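Local coordinates for CRISPR protein (PDB 4MJK), which probably serves as a Cas5-family subunit of a type I-A Cascade complex, binding the 5' handle of the CRISPR RNA, at the interface of chains A and B. Coordinates in Å, arbitrary orientation; residue numbers count along the deposited sequence, not the author numbering. Chains: chain A/B, CRISPR protein.

Contact 1: the interface of chains A and B. Residues chain A 81, 84-85, 88; chain B 77-79, 119.
The side-chain carbonyl oxygen of A:Asn85, OD1, accepts a hydrogen bond from the hydroxyl OG of B:Ser119 at 2.4 Å, a modelled length so short that its exact value should carry no weight. As modelled, the donor lies in the carbonyl plane, on a lone pair of OD1, at a C=O...donor angle of 144°. A:Asn85 lies on helix 81-87 and B:Ser119 on strand 115-120, so the bond ties a helix of one copy to a strand of the other. B:Ser119 reaches it with OG anti to its own backbone nitrogen (chi1 178°). A:Asn85 swings CG away from its carbonyl carbon (chi1 -70°), which carries the carboxamide to the serine, and the turn about the next bond puts OD1 in front.

Beside this polar link A:Leu88, just past the helix, buries 74 Å² against the partner, more than any other residue of the patch. Its two methyls divide the work. CD1 packs on the methylene CB of B:Ser119 at 3.7 Å, so the serine offers its hydroxyl to one residue and its carbon to another. The other methyl, A:Leu88 CD2, turns to strand 76-80, where it lies 4.1 Å from the backbone oxygen O of B:Pro78. From the methyl CG2 of B:Thr77, A:Leu88 CD2 is 4.4 Å away.

A:Ile84, one turn earlier, meets the same strand farther along. Its branch methyl CG2 touches CD2 of B:Leu79 at 4.1 Å, the two side chains crossing obliquely. That leucine methyl also rests 4.0 Å from the main-chain oxygen O of A:Ile84, so it covers backbone as well as side chain. Apolar packing surrounds the A:Asn85-B:Ser119 bond, though the pairing of the chains may belong to the crystal alone. A:Tyr81 contributes a light contact, its ring carbon CE2 lying 4.2 Å from CB of B:Ser119.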
loop_
_atom_site.group_PDB
_atom_site.type_symbol
_atom_site.label_atom_id
_atom_site.label_comp_id
_atom_site.label_asym_id
_atom_site.label_seq_id
_atom_site.Cartn_x
_atom_site.Cartn_y
_atom_site.Cartn_z
ATOM N N TYR A 81 3.329 8.200 -4.143
ATOM C CA TYR A 81 2.572 9.048 -3.229
ATOM C C TYR A 81 2.625 10.497 -3.696
ATOM O O TYR A 81 1.736 11.294 -3.399
ATOM C CB TYR A 81 3.016 8.882 -1.776
ATOM C CG TYR A 81 2.050 8.014 -0.999
ATOM C CD1 TYR A 81 2.269 6.652 -0.865
ATOM C CD2 TYR A 81 0.895 8.555 -0.431
ATOM C CE1 TYR A 81 1.379 5.851 -0.172
ATOM C CE2 TYR A 81 -0.010 7.757 0.269
ATOM C CZ TYR A 81 0.243 6.407 0.388
ATOM O OH TYR A 81 -0.622 5.594 1.082
ATOM N N ILE A 84 -0.388 10.652 -5.764
ATOM C CA ILE A 84 -1.539 10.635 -4.881
ATOM C C ILE A 84 -1.783 11.994 -4.215
ATOM O O ILE A 84 -2.913 12.495 -4.203
ATOM C CB ILE A 84 -1.369 9.562 -3.796
ATOM C CG1 ILE A 84 -1.557 8.165 -4.398
ATOM C CG2 ILE A 84 -2.357 9.810 -2.642
ATOM C CD1 ILE A 84 -0.831 7.050 -3.614
ATOM N N ASN A 85 -0.729 12.578 -3.649
ATOM C CA ASN A 85 -0.874 13.835 -2.925
ATOM C C ASN A 85 -1.196 14.970 -3.894
ATOM O O ASN A 85 -1.853 15.938 -3.525
ATOM C CB ASN A 85 0.351 14.119 -2.044
ATOM C CG ASN A 85 0.426 13.173 -0.854
ATOM O OD1 ASN A 85 -0.585 12.594 -0.457
ATOM N ND2 ASN A 85 1.615 12.999 -0.286
ATOM N N LEU A 88 -4.911 14.653 -4.718
ATOM C CA LEU A 88 -5.555 15.343 -3.604
ATOM C C LEU A 88 -5.275 16.850 -3.670
ATOM O O LEU A 88 -4.710 17.427 -2.743
ATOM C CB LEU A 88 -5.104 14.762 -2.260
ATOM C CG LEU A 88 -5.726 13.426 -1.858
ATOM C CD1 LEU A 88 -4.958 12.804 -0.708
ATOM C CD2 LEU A 88 -7.206 13.585 -1.493
ATOM N N THR B 77 -6.567 11.737 4.998
ATOM C CA THR B 77 -7.675 11.932 4.083
ATOM C C THR B 77 -7.708 10.750 3.106
ATOM O O THR B 77 -6.662 10.272 2.658
ATOM C CB THR B 77 -7.495 13.241 3.248
ATOM O OG1 THR B 77 -7.008 14.294 4.088
ATOM C CG2 THR B 77 -8.827 13.675 2.611
ATOM N N PRO B 78 -8.908 10.269 2.767
ATOM C CA PRO B 78 -8.935 9.133 1.836
ATOM C C PRO B 78 -8.990 9.567 0.383
ATOM O O PRO B 78 -9.535 10.629 0.080
ATOM C CB PRO B 78 -10.221 8.374 2.228
ATOM C CG PRO B 78 -11.096 9.417 2.860
ATOM C CD PRO B 78 -10.198 10.487 3.446
ATOM N N LEU B 79 -8.414 8.753 -0.499
ATOM C CA LEU B 79 -8.579 8.933 -1.930
ATOM C C LEU B 79 -9.040 7.609 -2.542
ATOM O O LEU B 79 -8.270 6.636 -2.606
ATOM C CB LEU B 79 -7.258 9.369 -2.569
ATOM C CG LEU B 79 -7.283 9.539 -4.085
ATOM C CD1 LEU B 79 -8.253 10.668 -4.465
ATOM C CD2 LEU B 79 -5.879 9.805 -4.644
ATOM N N SER B 119 -3.992 9.050 2.840
ATOM C CA SER B 119 -2.811 9.900 2.796
ATOM C C SER B 119 -2.775 10.836 3.994
ATOM O O SER B 119 -3.763 11.482 4.304
ATOM C CB SER B 119 -2.787 10.714 1.501
ATOM O OG SER B 119 -1.651 11.565 1.494
#

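Contact 2: the interface of chains A and B. Residues chain A 79, 81, 84, 117; chain B 12, 81, 84, 117.
A:Ile117 and B:Ile117, equivalent residues of strand 115-120 in two copies of this Cas5-family protein, are modelled pointing at each other tip to tip. Their CD1 methyls are placed too close together, so the detail at the methyls is doubtful. As modelled, the two side chains differ in shape: A:Ile117 is extended to its end (chi2 171°), whereas B:Ile117 folds its CD1 back (chi2 -58°). The pairing is thus not symmetric in detail in the model; it may be crystal packing or a real dimer.

Flat groups border this pair. B:Trp12 crosses A:Ile117 at about a right angle and touches it through its methylene, CB lying 3.9 Å from the isoleucine CD1, while the indole is carried on beyond. B:Tyr81 and A:Ile117 run past each other in opposite directions, with the phenol OH 3.5 Å from the isoleucine CG2. The same OH is 3.9 Å from CD2 of A:Leu79, which approaches the tyrosine from the opposite direction.

A:Leu79 also meets B:Ile84 tip to tip, CD2 against CD1 at 3.9 Å; its CG stands anti to the backbone nitrogen (chi1 178°), which sends the methyls out from strand 76-80 toward the partner helix.

A:Tyr81 and A:Ile84 close on the branch methyl CG2 of B:Ile117. The A:Tyr81 side chain crosses B:Ile117 at a slant and brings its ring carbon CZ to 4.0 Å from this CG2. A:Ile84 comes at about a right angle, its CD1 4.0 Å from that same B:Ile117 CG2. Within chain A this CD1 also sits 3.8 Å above the centre of the A:Tyr81 ring plane, so ring and methyl brace one another. Shortening A:Tyr81 to an alanine would probably leave B:Ile117 CG2 without its aromatic neighbour and free A:Ile84 to turn. The phenol OH of A:Tyr81 ends 3.2 Å from the backbone oxygen O of B:Trp12.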
loop_
_atom_site.group_PDB
_atom_site.type_symbol
_atom_site.label_atom_id
_atom_site.label_comp_id
_atom_site.label_asym_id
_atom_site.label_seq_id
_atom_site.Cartn_x
_atom_site.Cartn_y
_atom_site.Cartn_z
ATOM N N LEU A 79 1.908 3.733 -8.378
ATOM C CA LEU A 79 1.203 4.965 -8.061
ATOM C C LEU A 79 2.012 5.625 -6.958
ATOM O O LEU A 79 1.957 5.200 -5.814
ATOM C CB LEU A 79 -0.232 4.651 -7.597
ATOM C CG LEU A 79 -1.096 5.841 -7.184
ATOM C CD1 LEU A 79 -1.382 6.740 -8.377
ATOM C CD2 LEU A 79 -2.415 5.365 -6.531
ATOM N N TYR A 81 3.329 8.200 -4.143
ATOM C CA TYR A 81 2.572 9.048 -3.229
ATOM C C TYR A 81 2.625 10.497 -3.696
ATOM O O TYR A 81 1.736 11.294 -3.399
ATOM C CB TYR A 81 3.016 8.882 -1.776
ATOM C CG TYR A 81 2.050 8.014 -0.999
ATOM C CD1 TYR A 81 2.269 6.652 -0.865
ATOM C CD2 TYR A 81 0.895 8.555 -0.431
ATOM C CE1 TYR A 81 1.379 5.851 -0.172
ATOM C CE2 TYR A 81 -0.010 7.757 0.269
ATOM C CZ TYR A 81 0.243 6.407 0.388
ATOM O OH TYR A 81 -0.622 5.594 1.082
ATOM N N ILE A 84 -0.388 10.652 -5.764
ATOM C CA ILE A 84 -1.539 10.635 -4.881
ATOM C C ILE A 84 -1.783 11.994 -4.215
ATOM O O ILE A 84 -2.913 12.495 -4.203
ATOM C CB ILE A 84 -1.369 9.562 -3.796
ATOM C CG1 ILE A 84 -1.557 8.165 -4.398
ATOM C CG2 ILE A 84 -2.357 9.810 -2.642
ATOM C CD1 ILE A 84 -0.831 7.050 -3.614
ATOM N N ILE A 117 2.795 2.941 -4.201
ATOM C CA ILE A 117 1.855 1.826 -4.203
ATOM C C ILE A 117 1.950 1.104 -5.555
ATOM O O ILE A 117 2.128 1.738 -6.586
ATOM C CB ILE A 117 0.403 2.340 -3.932
ATOM C CG1 ILE A 117 0.278 2.796 -2.472
ATOM C CG2 ILE A 117 -0.646 1.273 -4.266
ATOM C CD1 ILE A 117 -1.025 3.501 -2.175
ATOM N N TRP B 12 -1.006 1.785 3.739
ATOM C CA TRP B 12 -1.336 2.468 2.495
ATOM C C TRP B 12 -2.825 2.800 2.342
ATOM O O TRP B 12 -3.179 3.706 1.591
ATOM C CB TRP B 12 -0.886 1.625 1.286
ATOM C CG TRP B 12 -1.589 0.291 1.215
ATOM C CD1 TRP B 12 -1.176 -0.877 1.775
ATOM C CD2 TRP B 12 -2.849 0.008 0.576
ATOM N NE1 TRP B 12 -2.092 -1.877 1.520
ATOM C CE2 TRP B 12 -3.128 -1.357 0.789
ATOM C CE3 TRP B 12 -3.766 0.781 -0.155
ATOM C CZ2 TRP B 12 -4.278 -1.975 0.288
ATOM C CZ3 TRP B 12 -4.913 0.163 -0.652
ATOM C CH2 TRP B 12 -5.162 -1.200 -0.418
ATOM N N TYR B 81 -10.092 4.722 -5.157
ATOM C CA TYR B 81 -9.560 4.329 -6.459
ATOM C C TYR B 81 -10.490 4.699 -7.605
ATOM O O TYR B 81 -10.046 4.834 -8.749
ATOM C CB TYR B 81 -9.242 2.839 -6.502
ATOM C CG TYR B 81 -7.768 2.548 -6.334
ATOM C CD1 TYR B 81 -7.201 2.436 -5.072
ATOM C CD2 TYR B 81 -6.936 2.383 -7.446
ATOM C CE1 TYR B 81 -5.846 2.161 -4.918
ATOM C CE2 TYR B 81 -5.590 2.111 -7.294
ATOM C CZ TYR B 81 -5.053 1.996 -6.031
ATOM O OH TYR B 81 -3.713 1.724 -5.874
ATOM N N ILE B 84 -9.035 8.069 -8.600
ATOM C CA ILE B 84 -7.738 7.894 -9.241
ATOM C C ILE B 84 -7.895 7.342 -10.651
ATOM O O ILE B 84 -7.239 7.812 -11.595
ATOM C CB ILE B 84 -6.874 6.906 -8.445
ATOM C CG1 ILE B 84 -6.522 7.496 -7.074
ATOM C CG2 ILE B 84 -5.611 6.542 -9.246
ATOM C CD1 ILE B 84 -6.085 6.458 -6.044
ATOM N N ILE B 117 -7.053 4.665 -0.935
ATOM C CA ILE B 117 -5.754 5.018 -0.383
ATOM C C ILE B 117 -5.968 6.000 0.756
ATOM O O ILE B 117 -6.877 6.818 0.691
ATOM C CB ILE B 117 -4.891 5.708 -1.452
ATOM C CG1 ILE B 117 -4.751 4.805 -2.674
ATOM C CG2 ILE B 117 -3.549 6.121 -0.887
ATOM C CD1 ILE B 117 -4.167 3.479 -2.383
#

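Contact 1 and contact 2 are neighbouring parts of one A-B interface, the centres of their C-alpha atoms about 6 Å apart. They share A:Tyr81 and A:Ile84, so helix 81-87 of chain A serves both. On chain B, strand 115-120 also enters each, through its serine in contact 1 and its isoleucine in contact 2. The same elements of the protein thus recur on the two sides, but the whole interface is not an exact two-fold. Contact 1 includes a side-chain hydrogen bond, while the packing described in contact 2 is mainly between carbons; no oligomeric state is established by the structure alone.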